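PDB 3L84: transketolase from Campylobacter jejuni, which belongs to the transketolase family of dimeric enzymes built from thiamine diphosphate-binding-type domains and a separate C-terminal domain. Local coordinates for residues A352-D364 with K383-A395. Residues are numbered along the deposited sequence; the frame is centred on the assembly and turned at random.
Sequences AKNLEGFLGGSAD and KNIHFGIREHAMA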
loop_
_atom_site.group_PDB
_atom_site.type_symbol
_atom_site.label_atom_id
_atom_site.label_comp_id
_atom_site.label_asym_id
_atom_site.label_seq_id
_atom_site.Cartn_x
_atom_site.Cartn_y
_atom_site.Cartn_z
ATOM N N ALA A 352 -27.368 2.016 7.684
ATOM C CA ALA A 352 -27.759 0.733 7.091
ATOM C C ALA A 352 -29.250 0.505 7.254
ATOM O O ALA A 352 -29.854 -0.116 6.372
ATOM C CB ALA A 352 -26.949 -0.399 7.732
ATOM N N LYS A 353 -29.857 0.955 8.350
ATOM C CA LYS A 353 -31.299 0.797 8.557
ATOM C C LYS A 353 -32.097 1.668 7.616
ATOM O O LYS A 353 -33.202 1.266 7.194
ATOM C CB LYS A 353 -31.672 1.135 9.998
ATOM C CG LYS A 353 -31.209 0.085 10.946
ATOM C CD LYS A 353 -31.547 0.442 12.378
ATOM C CE LYS A 353 -30.366 0.150 13.313
ATOM N NZ LYS A 353 -29.953 1.332 14.189
ATOM N N ASN A 354 -31.597 2.852 7.291
ATOM C CA ASN A 354 -32.312 3.848 6.486
ATOM C C ASN A 354 -32.066 3.724 4.988
ATOM O O ASN A 354 -32.879 4.206 4.205
ATOM C CB ASN A 354 -31.935 5.277 6.914
ATOM C CG ASN A 354 -32.680 5.757 8.154
ATOM O OD1 ASN A 354 -33.774 6.320 8.063
ATOM N ND2 ASN A 354 -32.111 5.524 9.313
ATOM N N LEU A 355 -30.986 3.064 4.586
ATOM C CA LEU A 355 -30.559 3.055 3.194
ATOM C C LEU A 355 -30.392 1.615 2.754
ATOM O O LEU A 355 -29.444 0.927 3.168
ATOM C CB LEU A 355 -29.246 3.826 3.039
ATOM C CG LEU A 355 -29.297 5.317 3.364
ATOM C CD1 LEU A 355 -27.909 5.884 3.496
ATOM C CD2 LEU A 355 -30.121 6.127 2.362
ATOM N N GLU A 356 -31.282 1.136 1.891
ATOM C CA GLU A 356 -31.237 -0.254 1.483
ATOM C C GLU A 356 -29.962 -0.640 0.732
ATOM O O GLU A 356 -29.579 -1.806 0.736
ATOM C CB GLU A 356 -32.493 -0.587 0.670
ATOM C CG GLU A 356 -33.749 -0.670 1.543
ATOM C CD GLU A 356 -35.041 -0.414 0.800
ATOM O OE1 GLU A 356 -35.126 0.618 0.126
ATOM O OE2 GLU A 356 -36.000 -1.239 0.904
ATOM N N GLY A 357 -29.285 0.328 0.118
ATOM C CA GLY A 357 -28.058 0.071 -0.582
ATOM C C GLY A 357 -26.772 0.335 0.191
ATOM O O GLY A 357 -25.689 0.178 -0.380
ATOM N N PHE A 358 -26.869 0.741 1.461
ATOM C CA PHE A 358 -25.703 0.991 2.301
ATOM C C PHE A 358 -25.215 -0.304 2.925
ATOM O O PHE A 358 -25.961 -0.980 3.606
ATOM C CB PHE A 358 -26.066 2.015 3.365
ATOM C CG PHE A 358 -24.900 2.519 4.150
ATOM C CD1 PHE A 358 -24.201 3.666 3.760
ATOM C CD2 PHE A 358 -24.493 1.864 5.307
ATOM C CE1 PHE A 358 -23.134 4.135 4.502
ATOM C CE2 PHE A 358 -23.416 2.360 6.061
ATOM C CZ PHE A 358 -22.743 3.477 5.640
ATOM N N LEU A 359 -23.952 -0.651 2.721
ATOM C CA LEU A 359 -23.407 -1.908 3.219
ATOM C C LEU A 359 -21.889 -1.786 3.217
ATOM O O LEU A 359 -21.330 -0.802 2.756
ATOM C CB LEU A 359 -23.876 -3.111 2.384
ATOM C CG LEU A 359 -23.145 -3.419 1.057
ATOM C CD1 LEU A 359 -23.788 -4.679 0.388
ATOM C CD2 LEU A 359 -23.085 -2.283 0.068
ATOM N N GLY A 360 -21.224 -2.784 3.773
ATOM C CA GLY A 360 -19.766 -2.753 3.793
ATOM C C GLY A 360 -19.230 -3.710 4.798
ATOM O O GLY A 360 -19.914 -4.638 5.259
ATOM N N GLY A 361 -17.991 -3.480 5.186
ATOM C CA GLY A 361 -17.373 -4.358 6.151
ATOM C C GLY A 361 -15.965 -3.968 6.456
ATOM O O GLY A 361 -15.504 -2.874 6.069
ATOM N N SER A 362 -15.298 -4.862 7.168
ATOM C CA SER A 362 -13.945 -4.655 7.670
ATOM C C SER A 362 -13.044 -5.762 7.152
ATOM O O SER A 362 -13.478 -6.870 6.796
ATOM C CB SER A 362 -14.007 -4.711 9.212
ATOM O OG SER A 362 -12.703 -4.609 9.796
ATOM N N ALA A 363 -11.749 -5.465 7.148
ATOM C CA ALA A 363 -10.726 -6.448 6.829
ATOM C C ALA A 363 -10.338 -7.236 8.072
ATOM O O ALA A 363 -9.287 -7.028 8.685
ATOM C CB ALA A 363 -9.486 -5.761 6.168
ATOM N N ASP A 364 -11.251 -8.089 8.511
ATOM C CA ASP A 364 -11.124 -8.933 9.686
ATOM C C ASP A 364 -10.939 -8.165 10.980
ATOM O O ASP A 364 -10.224 -8.628 11.862
ATOM C CB ASP A 364 -9.994 -9.960 9.583
ATOM C CG ASP A 364 -10.120 -11.102 10.616
ATOM O OD1 ASP A 364 -11.236 -11.634 10.765
ATOM O OD2 ASP A 364 -9.105 -11.445 11.272
ATOM N N LYS A 383 -26.044 -7.627 4.913
ATOM C CA LYS A 383 -25.268 -6.440 4.619
ATOM C C LYS A 383 -23.807 -6.472 5.060
ATOM O O LYS A 383 -23.028 -5.668 4.567
ATOM C CB LYS A 383 -25.888 -5.230 5.311
ATOM C CG LYS A 383 -27.191 -4.746 4.707
ATOM C CD LYS A 383 -27.515 -3.411 5.360
ATOM C CE LYS A 383 -28.753 -2.760 4.840
ATOM N NZ LYS A 383 -28.658 -1.591 3.958
ATOM N N ASN A 384 -23.447 -7.310 6.019
ATOM C CA ASN A 384 -22.096 -7.335 6.549
ATOM C C ASN A 384 -21.182 -8.159 5.644
ATOM O O ASN A 384 -21.443 -9.341 5.438
ATOM C CB ASN A 384 -22.083 -7.929 7.961
ATOM C CG ASN A 384 -22.778 -7.058 8.960
ATOM O OD1 ASN A 384 -22.222 -6.027 9.359
ATOM N ND2 ASN A 384 -23.962 -7.456 9.415
ATOM N N ILE A 385 -20.149 -7.545 5.080
ATOM C CA ILE A 385 -19.153 -8.222 4.286
ATOM C C ILE A 385 -17.919 -8.539 5.101
ATOM O O ILE A 385 -17.401 -7.664 5.763
ATOM C CB ILE A 385 -18.795 -7.444 3.031
ATOM C CG1 ILE A 385 -20.061 -7.127 2.230
ATOM C CG2 ILE A 385 -17.779 -8.246 2.158
ATOM C CD1 ILE A 385 -19.844 -6.153 1.065
ATOM N N HIS A 386 -17.472 -9.778 5.053
ATOM C CA HIS A 386 -16.281 -10.251 5.757
ATOM C C HIS A 386 -15.158 -10.320 4.738
ATOM O O HIS A 386 -14.997 -11.299 4.017
ATOM C CB HIS A 386 -16.590 -11.586 6.426
ATOM C CG HIS A 386 -17.639 -11.451 7.477
ATOM N ND1 HIS A 386 -18.964 -11.811 7.317
ATOM C CD2 HIS A 386 -17.555 -10.847 8.682
ATOM C CE1 HIS A 386 -19.632 -11.473 8.416
ATOM N NE2 HIS A 386 -18.798 -10.900 9.262
ATOM N N PHE A 387 -14.379 -9.252 4.657
ATOM C CA PHE A 387 -13.341 -9.167 3.622
ATOM C C PHE A 387 -12.133 -10.039 3.886
ATOM O O PHE A 387 -11.323 -10.279 2.984
ATOM C CB PHE A 387 -12.932 -7.720 3.407
ATOM C CG PHE A 387 -13.968 -6.915 2.684
ATOM C CD1 PHE A 387 -14.080 -6.986 1.310
ATOM C CD2 PHE A 387 -14.805 -6.049 3.368
ATOM C CE1 PHE A 387 -15.024 -6.215 0.658
ATOM C CE2 PHE A 387 -15.745 -5.309 2.718
ATOM C CZ PHE A 387 -15.863 -5.402 1.356
ATOM N N GLY A 388 -11.985 -10.503 5.110
ATOM C CA GLY A 388 -10.779 -11.166 5.511
ATOM C C GLY A 388 -9.629 -10.174 5.657
ATOM O O GLY A 388 -9.820 -8.967 5.658
ATOM N N ILE A 389 -8.401 -10.694 5.741
ATOM C CA ILE A 389 -7.214 -9.872 5.987
ATOM C C ILE A 389 -6.690 -9.435 4.620
ATOM O O ILE A 389 -5.630 -9.866 4.151
ATOM C CB ILE A 389 -6.175 -10.534 6.879
ATOM C CG1 ILE A 389 -6.805 -11.095 8.181
ATOM C CG2 ILE A 389 -5.102 -9.511 7.262
ATOM C CD1 ILE A 389 -7.481 -12.493 8.086
ATOM N N ARG A 390 -7.484 -8.561 3.977
ATOM C CA ARG A 390 -7.314 -8.211 2.578
ATOM C C ARG A 390 -7.667 -6.751 2.361
ATOM O O ARG A 390 -8.619 -6.394 1.667
ATOM C CB ARG A 390 -8.224 -9.084 1.682
ATOM C CG ARG A 390 -8.010 -10.579 1.767
ATOM C CD ARG A 390 -8.952 -11.274 0.812
ATOM N NE ARG A 390 -8.916 -12.729 0.889
ATOM C CZ ARG A 390 -9.763 -13.478 1.577
ATOM N NH1 ARG A 390 -10.744 -12.972 2.294
ATOM N NH2 ARG A 390 -9.639 -14.798 1.501
ATOM N N GLU A 391 -6.945 -5.873 3.000
ATOM C CA GLU A 391 -7.306 -4.461 2.962
ATOM C C GLU A 391 -7.361 -3.929 1.545
ATOM O O GLU A 391 -8.265 -3.175 1.182
ATOM C CB GLU A 391 -6.351 -3.589 3.792
ATOM C CG GLU A 391 -6.331 -3.848 5.275
ATOM C CD GLU A 391 -5.374 -4.949 5.678
ATOM O OE1 GLU A 391 -4.677 -5.550 4.808
ATOM O OE2 GLU A 391 -5.291 -5.214 6.903
ATOM N N HIS A 392 -6.358 -4.275 0.759
ATOM C CA HIS A 392 -6.235 -3.680 -0.575
ATOM C C HIS A 392 -7.367 -4.141 -1.479
ATOM O O HIS A 392 -8.051 -3.323 -2.100
ATOM C CB HIS A 392 -4.874 -3.997 -1.135
ATOM C CG HIS A 392 -4.384 -3.155 -2.251
ATOM N ND1 HIS A 392 -4.961 -2.009 -2.747
ATOM C CD2 HIS A 392 -3.225 -3.334 -2.933
ATOM C CE1 HIS A 392 -4.165 -1.524 -3.713
ATOM N NE2 HIS A 392 -3.141 -2.324 -3.851
ATOM N N ALA A 393 -7.589 -5.447 -1.569
ATOM C CA ALA A 393 -8.706 -5.959 -2.362
ATOM C C ALA A 393 -10.030 -5.420 -1.826
ATOM O O ALA A 393 -10.926 -5.144 -2.616
ATOM C CB ALA A 393 -8.692 -7.491 -2.393
HETATM N N MSE A 394 -10.185 -5.299 -0.514
HETATM C CA MSE A 394 -11.429 -4.727 0.018
HETATM C C MSE A 394 -11.733 -3.379 -0.604
HETATM O O MSE A 394 -12.857 -3.104 -1.084
HETATM C CB MSE A 394 -11.340 -4.569 1.544
HETATM C CG MSE A 394 -12.463 -3.753 2.137
HETATM SE SE MSE A 394 -12.366 -3.625 4.074
HETATM C CE MSE A 394 -10.752 -2.506 4.198
ATOM N N ALA A 395 -10.744 -2.496 -0.583
ATOM C CA ALA A 395 -10.992 -1.157 -1.140
ATOM C C ALA A 395 -11.269 -1.194 -2.647
ATOM O O ALA A 395 -12.138 -0.465 -3.122
ATOM C CB ALA A 395 -9.798 -0.239 -0.814
HETATM O O HOH W 1 -16.534 -7.201 8.418
HETATM O O HOH W 2 -7.314 -5.008 8.655
HETATM O O HOH W 3 -13.416 -10.345 7.556
#
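The ammonium group of K383 is gripped by backbone carbonyls where helix 340-354 turns into strand 358-362. K383 NZ donates to F358 O at 2.8 Å, from 17° outside that carbonyl's plane, and to A352 O at 3.1 Å, in plane and on a lone pair; a weaker bond reaches E356 O. The aliphatic chain, extended as far as CE, runs beside A352, whose CB lies 3.9 Å from K383 CD, and the bend at chi4 (-106°) turns NZ in among the oxygens. Further along, I385 N bonds G360 O at 2.9 Å and nearly straight (174°), while G360 N returns a weak bond to K383 O. These bonds define parallel pairing of strand 384-386, at the edge of its sheet within the chain, with strand 358-362: the two strands of a beta-alpha-beta unit in the pyrimidine-binding domain, a THDP-binding-type fold. Next to the bonded pair, the backbones come so close at G361 that its CA makes a nearly straight C-H...O contact with I385 O at 3.3 Å. A water bridges the same carbonyl to S362 N. The F387 ring turns its edge to the glycine strand, with G361 N and S362 O near its plane, and is sandwiched within its own segment between I385 CG2 over one face and M394 CG over the other. Selenium of M394, a selenomethionine, packs 3.6 Å from A363 N, and its methyl meets A363 CB. Beyond the strands, a second water links A363 O to E391 OE2. I389 CG1 lies 3.7 Å from D364 CB, and the D364 carboxylate accepts hydrogen bonds from S185, I186 and E187 of the second subunit, placing this end of the contact at the dimer interface.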